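Local coordinates for protein beta-fructofuranosidase (Bifidobacterium adolescentis, PDB 6NOB) that belongs to glycoside hydrolase family 32 and probably cleaves sucrose and related beta-fructofuranosides, releasing fructose from their non-reducing ends, at residues F380-V385 and E477-D482; A527-A532 and I577-Q582; T559-K564 and G603-Q608. All blocks are in the same frame, centred on the assembly; numbering follows the deposited sequence.

How the interactions relate
The contacts lie in two domains of the family 32 architecture. Interaction 1 joins two sheets of the beta-propeller. Interactions 2 and 3 both belong to the C-terminal beta-sandwich, one at the margin where loops pass between its sheets, the other in its core. The centre of interaction 1 is about 25 Å from that of interaction 2 and about 27 Å from that of interaction 3; interactions 2 and 3 are about 18 Å apart, centre to centre. Along the chain interaction 1 closes first; the segments of 2 and 3 then alternate. These two touch where Val580 CG2 packs 3.6 Å from Thr559 OG1. Strand 468-481 also sends Arg476 to Ser604 of interaction 3, linking the domains.

Interaction 1. Residues F380-V385 and E477-D482; sequences FQVDGV and ELHVRD
Val382 and Val480 meet where two sheets of the five-bladed beta-propeller of family 32 adjoin, a type I' turn from Val382 to Val385 bending over strand 477-481. The short strands cross at 67°, and the join is made by side chains rather than by backbone pairing. The packed part is apolar: Val382 CG1 lies 3.7 Å from Val480 CG2, while Val385 CG2 approaches the other methyl, Val480 CG1, at 3.9 Å. Deeper in, the Phe380 ring sets its CZ 3.7 Å from Leu478 CD1, and Val387 of strand 385-396 helps to cover Phe380 and Val480.

The solvent side, at exposed Asp383, is polar, and a water joins it, donating to both Asp383 O and Val480 O. The Asp383 carboxylate meets the edge of the His479 ring, the two planes only 18° apart. His479 ND1 donates a hydrogen bond to the syn lone pair of Asp383 OD2 at 2.7 Å, with a second, weak bond to OD1, and at the far side of the ring NE2 donates to Glu477 OE2. An alanine in place of His479 would probably leave Asp383 less firmly oriented and Glu477 without this partner. Asp383 OD2 has a further donor in the backbone: Val480 N reaches its anti lone pair at 2.9 Å, with an N-H...O angle of 160°.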
loop_
_atom_site.group_PDB
_atom_site.type_symbol
_atom_site.label_atom_id
_atom_site.label_comp_id
_atom_site.label_asym_id
_atom_site.label_seq_id
_atom_site.Cartn_x
_atom_site.Cartn_y
_atom_site.Cartn_z
ATOM N N PHE A 380 17.099 -1.517 4.321
ATOM C CA PHE A 380 17.288 -2.835 4.902
ATOM C C PHE A 380 18.461 -3.509 4.208
ATOM O O PHE A 380 19.018 -2.991 3.236
ATOM C CB PHE A 380 16.018 -3.684 4.780
ATOM C CG PHE A 380 15.504 -3.800 3.373
ATOM C CD1 PHE A 380 15.944 -4.818 2.540
ATOM C CD2 PHE A 380 14.586 -2.885 2.878
ATOM C CE1 PHE A 380 15.477 -4.922 1.240
ATOM C CE2 PHE A 380 14.114 -2.984 1.580
ATOM C CZ PHE A 380 14.560 -4.003 0.760
ATOM N N GLN A 381 18.828 -4.683 4.719
ATOM C CA GLN A 381 19.890 -5.492 4.141
ATOM C C GLN A 381 19.361 -6.886 3.843
ATOM O O GLN A 381 18.627 -7.466 4.649
ATOM C CB GLN A 381 21.098 -5.570 5.073
ATOM C CG GLN A 381 21.895 -4.283 5.106
ATOM C CD GLN A 381 22.921 -4.251 6.211
ATOM O OE1 GLN A 381 22.947 -5.124 7.078
ATOM N NE2 GLN A 381 23.776 -3.237 6.189
ATOM N N VAL A 382 19.730 -7.415 2.680
ATOM C CA VAL A 382 19.325 -8.757 2.279
ATOM C C VAL A 382 20.424 -9.351 1.406
ATOM O O VAL A 382 21.019 -8.658 0.573
ATOM C CB VAL A 382 17.951 -8.739 1.567
ATOM C CG1 VAL A 382 18.052 -8.131 0.174
ATOM C CG2 VAL A 382 17.367 -10.135 1.506
ATOM N N ASP A 383 20.708 -10.638 1.628
ATOM C CA ASP A 383 21.762 -11.364 0.925
ATOM C C ASP A 383 23.066 -10.567 0.887
ATOM O O ASP A 383 23.745 -10.523 -0.145
ATOM C CB ASP A 383 21.315 -11.735 -0.499
ATOM C CG ASP A 383 19.975 -12.483 -0.535
ATOM O OD1 ASP A 383 19.829 -13.542 0.112
ATOM O OD2 ASP A 383 19.059 -12.012 -1.237
ATOM N N GLY A 384 23.419 -9.925 2.002
ATOM C CA GLY A 384 24.691 -9.236 2.133
ATOM C C GLY A 384 24.798 -7.887 1.454
ATOM O O GLY A 384 25.915 -7.379 1.304
ATOM N N VAL A 385 23.684 -7.285 1.044
ATOM C CA VAL A 385 23.689 -6.010 0.335
ATOM C C VAL A 385 22.672 -5.080 0.984
ATOM O O VAL A 385 21.561 -5.504 1.324
ATOM C CB VAL A 385 23.380 -6.197 -1.167
ATOM C CG1 VAL A 385 23.124 -4.855 -1.842
ATOM C CG2 VAL A 385 24.518 -6.935 -1.858
ATOM N N GLU A 477 8.504 -11.583 -1.968
ATOM C CA GLU A 477 9.760 -11.824 -1.276
ATOM C C GLU A 477 10.893 -11.167 -2.052
ATOM O O GLU A 477 10.910 -11.193 -3.286
ATOM C CB GLU A 477 10.020 -13.327 -1.126
ATOM C CG GLU A 477 11.282 -13.671 -0.340
ATOM C CD GLU A 477 11.546 -15.166 -0.277
ATOM O OE1 GLU A 477 10.613 -15.950 -0.558
ATOM O OE2 GLU A 477 12.687 -15.554 0.054
ATOM N N LEU A 478 11.839 -10.581 -1.324
ATOM C CA LEU A 478 12.932 -9.828 -1.920
ATOM C C LEU A 478 14.257 -10.554 -1.734
ATOM O O LEU A 478 14.538 -11.095 -0.660
ATOM C CB LEU A 478 13.026 -8.427 -1.311
ATOM C CG LEU A 478 11.808 -7.526 -1.517
ATOM C CD1 LEU A 478 12.078 -6.131 -0.974
ATOM C CD2 LEU A 478 11.433 -7.472 -2.988
ATOM N N HIS A 479 15.067 -10.552 -2.791
ATOM C CA HIS A 479 16.445 -11.013 -2.738
ATOM C C HIS A 479 17.292 -10.107 -3.622
ATOM O O HIS A 479 16.780 -9.408 -4.499
ATOM C CB HIS A 479 16.579 -12.479 -3.184
ATOM C CG HIS A 479 16.217 -13.466 -2.120
ATOM N ND1 HIS A 479 17.072 -13.796 -1.088
ATOM C CD2 HIS A 479 15.094 -14.199 -1.927
ATOM C CE1 HIS A 479 16.488 -14.683 -0.302
ATOM N NE2 HIS A 479 15.287 -14.944 -0.789
ATOM N N VAL A 480 18.600 -10.116 -3.378
ATOM C CA VAL A 480 19.560 -9.404 -4.214
ATOM C C VAL A 480 20.465 -10.439 -4.866
ATOM O O VAL A 480 21.197 -11.157 -4.173
ATOM C CB VAL A 480 20.381 -8.380 -3.417
ATOM C CG1 VAL A 480 21.604 -7.947 -4.216
ATOM C CG2 VAL A 480 19.522 -7.173 -3.066
ATOM N N ARG A 481 20.406 -10.521 -6.192
ATOM C CA ARG A 481 21.202 -11.462 -6.969
ATOM C C ARG A 481 22.049 -10.677 -7.958
ATOM O O ARG A 481 21.510 -9.958 -8.808
ATOM C CB ARG A 481 20.309 -12.470 -7.696
ATOM C CG ARG A 481 19.280 -13.137 -6.797
ATOM C CD ARG A 481 18.593 -14.296 -7.497
ATOM N NE ARG A 481 17.217 -14.461 -7.037
ATOM C CZ ARG A 481 16.865 -15.179 -5.974
ATOM N NH1 ARG A 481 15.587 -15.269 -5.628
ATOM N NH2 ARG A 481 17.788 -15.807 -5.259
ATOM N N ASP A 482 23.370 -10.816 -7.844
ATOM C CA ASP A 482 24.319 -10.086 -8.682
ATOM C C ASP A 482 24.088 -8.578 -8.581
ATOM O O ASP A 482 24.071 -7.852 -9.578
ATOM C CB ASP A 482 24.249 -10.565 -10.133
ATOM C CG ASP A 482 24.718 -11.999 -10.293
ATOM O OD1 ASP A 482 23.970 -12.813 -10.876
ATOM O OD2 ASP A 482 25.837 -12.310 -9.829
HETATM O O HOH W 1 23.574 -10.745 -3.070
#

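Interaction 2. Residues A527-A532 and I577-Q582; sequences ADDADA and ITDVRQ
Arg581 lays one face of its guanidinium against the peptide that joins Asp528 to Asp529. Asp528 O sits over that face toward the rim, 3.3 Å from Arg581 CZ, and Asp529 N lies over the same face. The carbonyl oxygen is at a poor angle for a hydrogen bond from NH2; it takes a weak one from Arg554.

NH2 and, more weakly, NH1 are engaged around the edge of the guanidinium. Arg581 NH2 donates to Asp529 OD1 at 3.0 Å in a nearly straight salt bridge (167°), the oxygen lying in the guanidinium plane and offering its anti lone pair. Arg581 NH2 also bonds to Val580 O at 2.8 Å, reaching that oxygen from above the carbonyl plane. The arginine chain bends at chi2 (-63°), placing CD back over the neighbouring loop, where it touches Asp528. Arg581 NH1 forms a weaker ion pair with Asp579 OD1 at 3.3 Å.

Two carboxylates therefore crowd the same cation, Asp529 OD1 and Asp579 OD1 being just 3.6 Å apart, a repulsion that Arg581 probably offsets, with a weaker, longer contribution from Arg554. Water is drawn in as well: one molecule donates to Asp529 OD1 and accepts from Val580 N, and a second joins Asp529 OD2 to Asp579 N. Asp528 turns elsewhere. Its OD1 accepts from Ala530 N, and its OD2 takes a bond from Lys623 N.

Both loops cross from one sheet to the other at the margin of the C-terminal beta-sandwich, and the whole is a surface salt-bridge network of Asp529, Asp579 and Arg581, fastened beside the Asx turn that starts at Asp528.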
loop_
_atom_site.group_PDB
_atom_site.type_symbol
_atom_site.label_atom_id
_atom_site.label_comp_id
_atom_site.label_asym_id
_atom_site.label_seq_id
_atom_site.Cartn_x
_atom_site.Cartn_y
_atom_site.Cartn_z
ATOM N N ALA A 527 11.468 -20.417 -25.460
ATOM C CA ALA A 527 12.714 -21.063 -25.848
ATOM C C ALA A 527 13.708 -20.120 -26.514
ATOM O O ALA A 527 14.850 -20.525 -26.758
ATOM C CB ALA A 527 12.429 -22.234 -26.796
ATOM N N ASP A 528 13.316 -18.886 -26.812
ATOM C CA ASP A 528 14.154 -17.995 -27.603
ATOM C C ASP A 528 13.770 -16.554 -27.295
ATOM O O ASP A 528 12.978 -16.282 -26.386
ATOM C CB ASP A 528 14.013 -18.313 -29.094
ATOM C CG ASP A 528 12.569 -18.507 -29.507
ATOM O OD1 ASP A 528 11.772 -17.558 -29.344
ATOM O OD2 ASP A 528 12.231 -19.610 -29.988
ATOM N N ASP A 529 14.332 -15.623 -28.067
ATOM C CA ASP A 529 14.083 -14.198 -27.902
ATOM C C ASP A 529 13.222 -13.629 -29.024
ATOM O O ASP A 529 13.264 -12.421 -29.283
ATOM C CB ASP A 529 15.409 -13.442 -27.814
ATOM C CG ASP A 529 15.305 -12.183 -26.983
ATOM O OD1 ASP A 529 15.042 -12.302 -25.768
ATOM O OD2 ASP A 529 15.480 -11.080 -27.545
ATOM N N ALA A 530 12.438 -14.474 -29.689
ATOM C CA ALA A 530 11.663 -14.052 -30.843
ATOM C C ALA A 530 10.461 -13.212 -30.417
ATOM O O ALA A 530 10.065 -13.182 -29.248
ATOM C CB ALA A 530 11.202 -15.266 -31.647
ATOM N N ASP A 531 9.878 -12.520 -31.397
ATOM C CA ASP A 531 8.682 -11.724 -31.153
ATOM C C ASP A 531 7.551 -12.609 -30.648
ATOM O O ASP A 531 7.351 -13.727 -31.131
ATOM C CB ASP A 531 8.253 -11.007 -32.433
ATOM C CG ASP A 531 9.100 -9.787 -32.734
ATOM O OD1 ASP A 531 10.077 -9.545 -31.996
ATOM O OD2 ASP A 531 8.794 -9.075 -33.714
ATOM N N ALA A 532 6.808 -12.105 -29.665
ATOM C CA ALA A 532 5.739 -12.879 -29.056
ATOM C C ALA A 532 4.691 -11.936 -28.486
ATOM O O ALA A 532 4.962 -10.762 -28.219
ATOM C CB ALA A 532 6.272 -13.809 -27.960
ATOM N N ILE A 577 14.569 -5.463 -19.030
ATOM C CA ILE A 577 15.535 -6.550 -19.102
ATOM C C ILE A 577 15.493 -7.160 -20.495
ATOM O O ILE A 577 14.522 -7.011 -21.242
ATOM C CB ILE A 577 15.287 -7.642 -18.038
ATOM C CG1 ILE A 577 14.026 -8.440 -18.373
ATOM C CG2 ILE A 577 15.196 -7.035 -16.644
ATOM C CD1 ILE A 577 13.869 -9.695 -17.547
ATOM N N THR A 578 16.571 -7.854 -20.836
ATOM C CA THR A 578 16.660 -8.606 -22.075
ATOM C C THR A 578 16.528 -10.097 -21.786
ATOM O O THR A 578 16.622 -10.548 -20.640
ATOM C CB THR A 578 17.985 -8.328 -22.789
ATOM O OG1 THR A 578 19.069 -8.476 -21.863
ATOM C CG2 THR A 578 18.002 -6.914 -23.347
ATOM N N ASP A 579 16.297 -10.862 -22.852
ATOM C CA ASP A 579 16.314 -12.324 -22.806
ATOM C C ASP A 579 15.306 -12.869 -21.790
ATOM O O ASP A 579 15.645 -13.617 -20.870
ATOM C CB ASP A 579 17.728 -12.836 -22.515
ATOM C CG ASP A 579 18.717 -12.456 -23.599
ATOM O OD1 ASP A 579 18.487 -12.828 -24.771
ATOM O OD2 ASP A 579 19.722 -11.784 -23.279
ATOM N N VAL A 580 14.045 -12.477 -21.976
ATOM C CA VAL A 580 12.965 -13.036 -21.172
ATOM C C VAL A 580 12.684 -14.457 -21.640
ATOM O O VAL A 580 12.474 -14.704 -22.834
ATOM C CB VAL A 580 11.707 -12.159 -21.271
ATOM C CG1 VAL A 580 10.558 -12.795 -20.506
ATOM C CG2 VAL A 580 11.989 -10.754 -20.753
ATOM N N ARG A 581 12.687 -15.401 -20.700
ATOM C CA ARG A 581 12.440 -16.796 -21.047
ATOM C C ARG A 581 11.300 -17.379 -20.222
ATOM O O ARG A 581 10.609 -18.298 -20.675
ATOM C CB ARG A 581 13.709 -17.629 -20.861
ATOM C CG ARG A 581 14.844 -17.239 -21.788
ATOM C CD ARG A 581 14.476 -17.464 -23.246
ATOM N NE ARG A 581 15.563 -17.068 -24.137
ATOM C CZ ARG A 581 15.725 -15.841 -24.620
ATOM N NH1 ARG A 581 16.747 -15.571 -25.421
ATOM N NH2 ARG A 581 14.865 -14.881 -24.307
ATOM N N GLN A 582 11.097 -16.865 -19.013
ATOM C CA GLN A 582 9.989 -17.281 -18.163
ATOM C C GLN A 582 9.061 -16.100 -17.929
ATOM O O GLN A 582 9.512 -15.019 -17.534
ATOM C CB GLN A 582 10.478 -17.834 -16.823
ATOM C CG GLN A 582 9.350 -18.381 -15.959
ATOM C CD GLN A 582 9.837 -19.007 -14.668
ATOM O OE1 GLN A 582 10.976 -18.797 -14.247
ATOM N NE2 GLN A 582 8.971 -19.784 -14.029
HETATM O O HOH W 2 16.208 -9.368 -25.535
HETATM O O HOH W 3 13.411 -11.084 -24.150
#

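Interaction 3. Residues T559-K564 and G603-Q608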
loop_
_atom_site.group_PDB
_atom_site.type_symbol
_atom_site.label_atom_id
_atom_site.label_comp_id
_atom_site.label_asym_id
_atom_site.label_seq_id
_atom_site.Cartn_x
_atom_site.Cartn_y
_atom_site.Cartn_z
ATOM N N THR A 559 10.539 -6.397 -24.217
ATOM C CA THR A 559 9.311 -6.940 -23.651
ATOM C C THR A 559 8.619 -5.858 -22.836
ATOM O O THR A 559 9.256 -5.190 -22.015
ATOM C CB THR A 559 9.599 -8.156 -22.766
ATOM O OG1 THR A 559 10.394 -9.106 -23.488
ATOM C CG2 THR A 559 8.303 -8.817 -22.326
ATOM N N ARG A 560 7.316 -5.690 -23.056
ATOM C CA ARG A 560 6.581 -4.650 -22.357
ATOM C C ARG A 560 5.132 -5.070 -22.172
ATOM O O ARG A 560 4.594 -5.868 -22.945
ATOM C CB ARG A 560 6.642 -3.311 -23.109
ATOM C CG ARG A 560 6.411 -3.426 -24.601
ATOM C CD ARG A 560 6.181 -2.066 -25.242
ATOM N NE ARG A 560 7.408 -1.286 -25.373
ATOM C CZ ARG A 560 8.303 -1.450 -26.342
ATOM N NH1 ARG A 560 8.117 -2.378 -27.272
ATOM N NH2 ARG A 560 9.388 -0.688 -26.382
ATOM N N LEU A 561 4.514 -4.533 -21.124
ATOM C CA LEU A 561 3.069 -4.601 -20.978
ATOM C C LEU A 561 2.422 -3.534 -21.849
ATOM O O LEU A 561 2.976 -2.449 -22.048
ATOM C CB LEU A 561 2.660 -4.401 -19.518
ATOM C CG LEU A 561 2.763 -5.604 -18.577
ATOM C CD1 LEU A 561 2.583 -5.161 -17.131
ATOM C CD2 LEU A 561 1.745 -6.676 -18.945
ATOM N N VAL A 562 1.248 -3.855 -22.389
ATOM C CA VAL A 562 0.489 -2.931 -23.226
ATOM C C VAL A 562 -0.943 -2.880 -22.715
ATOM O O VAL A 562 -1.572 -3.926 -22.517
ATOM C CB VAL A 562 0.512 -3.341 -24.711
ATOM C CG1 VAL A 562 -0.034 -2.213 -25.574
ATOM C CG2 VAL A 562 1.921 -3.724 -25.147
ATOM N N ALA A 563 -1.456 -1.673 -22.509
ATOM C CA ALA A 563 -2.812 -1.456 -22.006
ATOM C C ALA A 563 -3.591 -0.642 -23.036
ATOM O O ALA A 563 -3.854 0.546 -22.838
ATOM C CB ALA A 563 -2.780 -0.759 -20.639
ATOM N N LYS A 564 -3.968 -1.293 -24.135
ATOM C CA LYS A 564 -4.649 -0.602 -25.221
ATOM C C LYS A 564 -6.056 -0.194 -24.805
ATOM O O LYS A 564 -6.758 -0.934 -24.111
ATOM C CB LYS A 564 -4.699 -1.491 -26.465
ATOM C CG LYS A 564 -3.332 -1.772 -27.067
ATOM C CD LYS A 564 -3.420 -2.600 -28.343
ATOM C CE LYS A 564 -2.260 -2.281 -29.282
ATOM N NZ LYS A 564 -1.606 -3.510 -29.813
ATOM N N GLY A 603 6.210 -6.553 -13.064
ATOM C CA GLY A 603 5.375 -5.508 -13.631
ATOM C C GLY A 603 3.899 -5.724 -13.370
ATOM O O GLY A 603 3.390 -6.833 -13.559
ATOM N N SER A 604 3.200 -4.671 -12.950
ATOM C CA SER A 604 1.820 -4.816 -12.505
ATOM C C SER A 604 1.083 -3.495 -12.673
ATOM O O SER A 604 1.693 -2.423 -12.723
ATOM C CB SER A 604 1.758 -5.280 -11.046
ATOM O OG SER A 604 2.419 -4.366 -10.193
ATOM N N MET A 605 -0.246 -3.590 -12.750
ATOM C CA MET A 605 -1.115 -2.426 -12.896
ATOM C C MET A 605 -2.566 -2.872 -12.787
ATOM O O MET A 605 -2.892 -4.046 -12.991
ATOM C CB MET A 605 -0.892 -1.709 -14.231
ATOM C CG MET A 605 -1.423 -2.475 -15.435
ATOM S SD MET A 605 -1.063 -1.652 -16.998
ATOM C CE MET A 605 0.727 -1.713 -17.001
ATOM N N LEU A 606 -3.434 -1.913 -12.471
ATOM C CA LEU A 606 -4.868 -2.161 -12.496
ATOM C C LEU A 606 -5.358 -2.268 -13.933
ATOM O O LEU A 606 -4.962 -1.487 -14.801
ATOM C CB LEU A 606 -5.621 -1.039 -11.781
ATOM C CG LEU A 606 -5.286 -0.769 -10.313
ATOM C CD1 LEU A 606 -6.155 0.359 -9.779
ATOM C CD2 LEU A 606 -5.460 -2.028 -9.482
ATOM N N PHE A 607 -6.226 -3.247 -14.183
ATOM C CA PHE A 607 -6.860 -3.382 -15.494
ATOM C C PHE A 607 -8.155 -4.158 -15.308
ATOM O O PHE A 607 -8.118 -5.367 -15.059
ATOM C CB PHE A 607 -5.940 -4.082 -16.486
ATOM C CG PHE A 607 -6.533 -4.209 -17.859
ATOM C CD1 PHE A 607 -7.271 -5.329 -18.210
ATOM C CD2 PHE A 607 -6.373 -3.198 -18.791
ATOM C CE1 PHE A 607 -7.828 -5.441 -19.470
ATOM C CE2 PHE A 607 -6.927 -3.306 -20.053
ATOM C CZ PHE A 607 -7.655 -4.428 -20.393
ATOM N N GLN A 608 -9.288 -3.475 -15.452
ATOM C CA GLN A 608 -10.597 -4.090 -15.236
ATOM C C GLN A 608 -10.938 -5.005 -16.405
ATOM O O GLN A 608 -11.349 -4.548 -17.474
ATOM C CB GLN A 608 -11.664 -3.017 -15.056
ATOM C CG GLN A 608 -13.041 -3.572 -14.735
ATOM C CD GLN A 608 -13.056 -4.362 -13.438
ATOM O OE1 GLN A 608 -12.852 -3.806 -12.359
ATOM N NE2 GLN A 608 -13.299 -5.665 -13.539
#
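Strands 559-564 and 603-606 run in the same direction, their axes only 4° apart, but at 8.7 Å they are too distant to pair as neighbours in one sheet. Each belongs to a different layer of the C-terminal beta-sandwich, 601-606 being an outermost strand of its sheet. Leu561 faces Gly603 with 7.8 Å between their CA atoms, and no backbone hydrogen bond passes across.

Three side chains make the contacts between the strands. Leu561 and Met605 reach toward each other tip to tip, Leu561 CD1 standing 3.9 Å from Met605 CE. The methionine starts with CG between its backbone N and carbonyl carbon, and the bend at chi3 (64°) turns the methyl toward the leucine. Met605 CE also comes within 4.2 Å of Leu561 CB. The sulphur, one atom back along the chain, rests against the alanine, Met605 SD lying 4.1 Å from Ala563 CB. Leu561 CD1 also lies against the glycine backbone, 4.0 Å from Gly603 C. A CB on Gly603 would point toward strand 559-564 and come close to this methyl.

Phe573 of strand 573-574 packs on both Leu561 and Met605, closing the cluster from within the seven-stranded sheet. On the other side of strand 601-606, Ser604 turns away from the sandwich core, and its OG bonds to Asp430 and Arg476 of the propeller.

Every touching residue is buried, and the side chains that meet across the layers do so through apolar carbon and sulphur. The contact therefore relies on the fit of a flexible thioether chain against a leucine and an alanine, with no hydrogen bond between these two strands.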